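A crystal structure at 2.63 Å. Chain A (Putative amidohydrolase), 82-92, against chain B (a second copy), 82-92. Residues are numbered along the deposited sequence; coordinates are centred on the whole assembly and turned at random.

Chain A 82-92: PNILAAIRSLP
Chain B (82-92) PNILAAIRSLP

Each stretch enters a helix directly after a proline. Pro82(A) and Pro82(B), with phi/psi near -55/150, occupy the N-cap positions; lacking an amide hydrogen, proline loses nothing where the chain has yet to begin its turns, and its carbonyl accepts the first bond, Ala86(A) N to Pro82(A) O at 3.0 Å and Ala86(B) N to Pro82(B) O at 2.9 Å. Residues 83-88 follow with helical torsions near -62/-44. Past them the bonding tightens: Ser90(A) N and Ser90(B) N each reach O of Ala87 in their own chain at 3.1 Å. Pro92(B), which has no N-H to give, marks a kink. The helix axes cross at -69°, approaching to 8.9 Å. The register is nearly symmetric: CA of Ile84(A) lies 5.4 Å from CA of Ala87(B), and CA of Ala87(A) lies 5.5 Å from CA of Ile84(B).

Such close backbones suit alanine. Both Ala87 methyls point toward the partner, with Ala87(A) CB 4.3 Å from Ala87(B) CB and Ile84(A) CB 3.9 Å from Ala87(B) CB. Beyond them the helices leave room for longer side chains. Ile88 (chi1 m, chi2 near -27°) leaves its backbone sideways, yet its end comes nearer: Ile88(A) CD1 lies 3.9 Å from Leu91(B) CD1, and Leu91(A) CD1 lies 4.0 Å from Ile88(B) CD1. The leucines, both m,t, point toward each other's helix and meet at 4.1 Å between Leu91(A) CD1 and Leu91(B) CD1.

At the N-terminal end, Asn83(A) ND2 and Asn83(B) ND2 (chi1 m) stand 3.0 Å apart. Both are donors, so this is no hydrogen bond; each OD1 is bonded elsewhere in the structure. No hydrogen bond crosses the contact; apart from the Asn83 pair, the side-chain contacts across it are apolar. Within each chain, Ser90 (chi1 88°) folds back, Ser90(A) OG donating to Ala87(A) O at 2.9 Å.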

# COMPACT_ATOMS: atom_id res chain seq x y z
N PRO A 82 -13.17 -19.80 -13.75
CA PRO A 82 -12.10 -19.13 -14.52
C PRO A 82 -12.65 -18.31 -15.69
O PRO A 82 -13.69 -18.65 -16.24
CB PRO A 82 -11.25 -20.30 -15.05
CG PRO A 82 -11.55 -21.44 -14.16
CD PRO A 82 -12.97 -21.26 -13.67
N ASN A 83 -11.94 -17.25 -16.06
CA ASN A 83 -12.47 -16.27 -16.99
C ASN A 83 -12.87 -16.87 -18.33
O ASN A 83 -14.00 -16.71 -18.78
CB ASN A 83 -11.47 -15.16 -17.23
CG ASN A 83 -11.48 -14.11 -16.13
OD1 ASN A 83 -12.37 -14.06 -15.28
ND2 ASN A 83 -10.47 -13.26 -16.16
N ILE A 84 -11.93 -17.56 -18.96
CA ILE A 84 -12.16 -18.08 -20.29
C ILE A 84 -13.30 -19.11 -20.31
O ILE A 84 -14.09 -19.13 -21.25
CB ILE A 84 -10.84 -18.58 -20.96
CG1 ILE A 84 -11.07 -19.77 -21.89
CG2 ILE A 84 -9.78 -18.87 -19.92
CD1 ILE A 84 -10.90 -21.10 -21.23
N LEU A 85 -13.43 -19.88 -19.22
CA LEU A 85 -14.55 -20.81 -19.08
C LEU A 85 -15.89 -20.10 -18.90
O LEU A 85 -16.91 -20.56 -19.39
CB LEU A 85 -14.32 -21.77 -17.91
CG LEU A 85 -13.86 -23.19 -18.25
CD1 LEU A 85 -13.58 -23.98 -16.98
CD2 LEU A 85 -14.87 -23.93 -19.12
N ALA A 86 -15.88 -18.97 -18.20
CA ALA A 86 -17.10 -18.18 -18.02
C ALA A 86 -17.60 -17.68 -19.37
O ALA A 86 -18.80 -17.65 -19.61
CB ALA A 86 -16.86 -17.01 -17.09
N ALA A 87 -16.66 -17.34 -20.24
CA ALA A 87 -16.97 -16.79 -21.56
C ALA A 87 -17.54 -17.87 -22.47
O ALA A 87 -18.63 -17.71 -23.03
CB ALA A 87 -15.73 -16.17 -22.18
N ILE A 88 -16.79 -18.97 -22.58
CA ILE A 88 -17.18 -20.13 -23.37
C ILE A 88 -18.64 -20.49 -23.05
O ILE A 88 -19.49 -20.50 -23.93
CB ILE A 88 -16.25 -21.34 -23.08
CG1 ILE A 88 -14.82 -21.11 -23.61
CG2 ILE A 88 -16.81 -22.63 -23.60
CD1 ILE A 88 -14.72 -20.22 -24.82
N ARG A 89 -18.93 -20.68 -21.76
CA ARG A 89 -20.21 -21.22 -21.33
C ARG A 89 -21.42 -20.35 -21.67
O ARG A 89 -22.56 -20.82 -21.65
CB ARG A 89 -20.16 -21.51 -19.83
CG ARG A 89 -19.55 -22.86 -19.50
CD ARG A 89 -19.90 -23.35 -18.10
NE ARG A 89 -18.74 -23.30 -17.20
CZ ARG A 89 -18.00 -24.35 -16.85
NH1 ARG A 89 -16.96 -24.19 -16.04
NH2 ARG A 89 -18.29 -25.57 -17.30
N SER A 90 -21.18 -19.09 -22.00
CA SER A 90 -22.26 -18.19 -22.34
C SER A 90 -22.66 -18.33 -23.81
O SER A 90 -23.71 -17.86 -24.23
CB SER A 90 -21.81 -16.76 -22.10
OG SER A 90 -21.19 -16.29 -23.28
N LEU A 91 -21.80 -18.97 -24.60
CA LEU A 91 -22.07 -19.13 -26.02
C LEU A 91 -23.31 -19.95 -26.39
O LEU A 91 -24.15 -19.46 -27.15
CB LEU A 91 -20.83 -19.63 -26.75
CG LEU A 91 -19.65 -18.65 -26.72
CD1 LEU A 91 -18.56 -19.08 -27.72
CD2 LEU A 91 -20.07 -17.22 -27.00
N PRO A 92 -23.44 -21.18 -25.86
CA PRO A 92 -24.70 -21.93 -25.88
C PRO A 92 -25.92 -21.14 -25.41
O PRO A 92 -26.99 -21.26 -25.98
CB PRO A 92 -24.44 -23.05 -24.89
CG PRO A 92 -23.00 -23.29 -25.01
CD PRO A 92 -22.37 -21.97 -25.23
N PRO B 82 -9.72 -7.25 -24.67
CA PRO B 82 -10.64 -7.67 -23.60
C PRO B 82 -10.67 -9.17 -23.39
O PRO B 82 -10.55 -9.94 -24.34
CB PRO B 82 -12.00 -7.18 -24.09
CG PRO B 82 -11.67 -5.98 -24.90
CD PRO B 82 -10.38 -6.34 -25.62
N ASN B 83 -10.85 -9.59 -22.14
CA ASN B 83 -10.70 -10.99 -21.75
C ASN B 83 -11.60 -11.93 -22.55
O ASN B 83 -11.14 -12.93 -23.11
CB ASN B 83 -10.96 -11.16 -20.25
CG ASN B 83 -9.74 -10.88 -19.40
OD1 ASN B 83 -8.66 -10.55 -19.91
ND2 ASN B 83 -9.90 -11.00 -18.09
N ILE B 84 -12.88 -11.62 -22.58
CA ILE B 84 -13.85 -12.51 -23.19
C ILE B 84 -13.64 -12.60 -24.71
O ILE B 84 -13.80 -13.67 -25.29
CB ILE B 84 -15.32 -12.20 -22.70
CG1 ILE B 84 -16.37 -12.43 -23.79
CG2 ILE B 84 -15.43 -10.80 -22.07
CD1 ILE B 84 -16.55 -11.28 -24.72
N LEU B 85 -13.14 -11.52 -25.31
CA LEU B 85 -12.77 -11.51 -26.72
C LEU B 85 -11.52 -12.32 -27.04
O LEU B 85 -11.49 -13.05 -28.01
CB LEU B 85 -12.58 -10.09 -27.23
CG LEU B 85 -13.83 -9.44 -27.84
CD1 LEU B 85 -13.52 -8.04 -28.31
CD2 LEU B 85 -14.35 -10.28 -28.98
N ALA B 86 -10.48 -12.17 -26.23
CA ALA B 86 -9.32 -13.06 -26.33
C ALA B 86 -9.73 -14.53 -26.30
O ALA B 86 -9.24 -15.33 -27.09
CB ALA B 86 -8.34 -12.77 -25.21
N ALA B 87 -10.64 -14.89 -25.40
CA ALA B 87 -11.07 -16.26 -25.28
C ALA B 87 -11.80 -16.71 -26.53
O ALA B 87 -11.41 -17.70 -27.16
CB ALA B 87 -11.92 -16.47 -24.06
N ILE B 88 -12.83 -15.95 -26.90
CA ILE B 88 -13.66 -16.25 -28.07
C ILE B 88 -12.80 -16.51 -29.31
O ILE B 88 -12.93 -17.54 -29.94
CB ILE B 88 -14.67 -15.09 -28.38
CG1 ILE B 88 -15.77 -14.98 -27.31
CG2 ILE B 88 -15.31 -15.27 -29.73
CD1 ILE B 88 -16.03 -16.24 -26.55
N ARG B 89 -11.88 -15.59 -29.59
CA ARG B 89 -11.05 -15.62 -30.80
C ARG B 89 -10.05 -16.79 -30.89
O ARG B 89 -9.47 -17.03 -31.95
CB ARG B 89 -10.30 -14.30 -30.96
CG ARG B 89 -11.11 -13.17 -31.52
CD ARG B 89 -10.21 -12.05 -31.99
NE ARG B 89 -10.30 -10.86 -31.14
CZ ARG B 89 -10.93 -9.74 -31.48
NH1 ARG B 89 -10.98 -8.72 -30.64
NH2 ARG B 89 -11.51 -9.63 -32.67
N SER B 90 -9.83 -17.50 -29.78
CA SER B 90 -8.95 -18.67 -29.80
C SER B 90 -9.70 -19.88 -30.33
O SER B 90 -9.08 -20.88 -30.72
CB SER B 90 -8.42 -18.97 -28.40
OG SER B 90 -9.32 -19.83 -27.71
N LEU B 91 -11.03 -19.80 -30.32
CA LEU B 91 -11.87 -20.94 -30.67
C LEU B 91 -11.72 -21.47 -32.10
O LEU B 91 -11.55 -22.67 -32.29
CB LEU B 91 -13.34 -20.67 -30.31
CG LEU B 91 -13.64 -20.61 -28.81
CD1 LEU B 91 -15.07 -20.96 -28.59
CD2 LEU B 91 -12.78 -21.58 -28.03
N PRO B 92 -11.80 -20.58 -33.11
CA PRO B 92 -11.44 -20.99 -34.47
C PRO B 92 -10.00 -21.52 -34.59
O PRO B 92 -9.77 -22.51 -35.29
CB PRO B 92 -11.59 -19.70 -35.28
CG PRO B 92 -12.59 -18.90 -34.53
CD PRO B 92 -12.31 -19.19 -33.09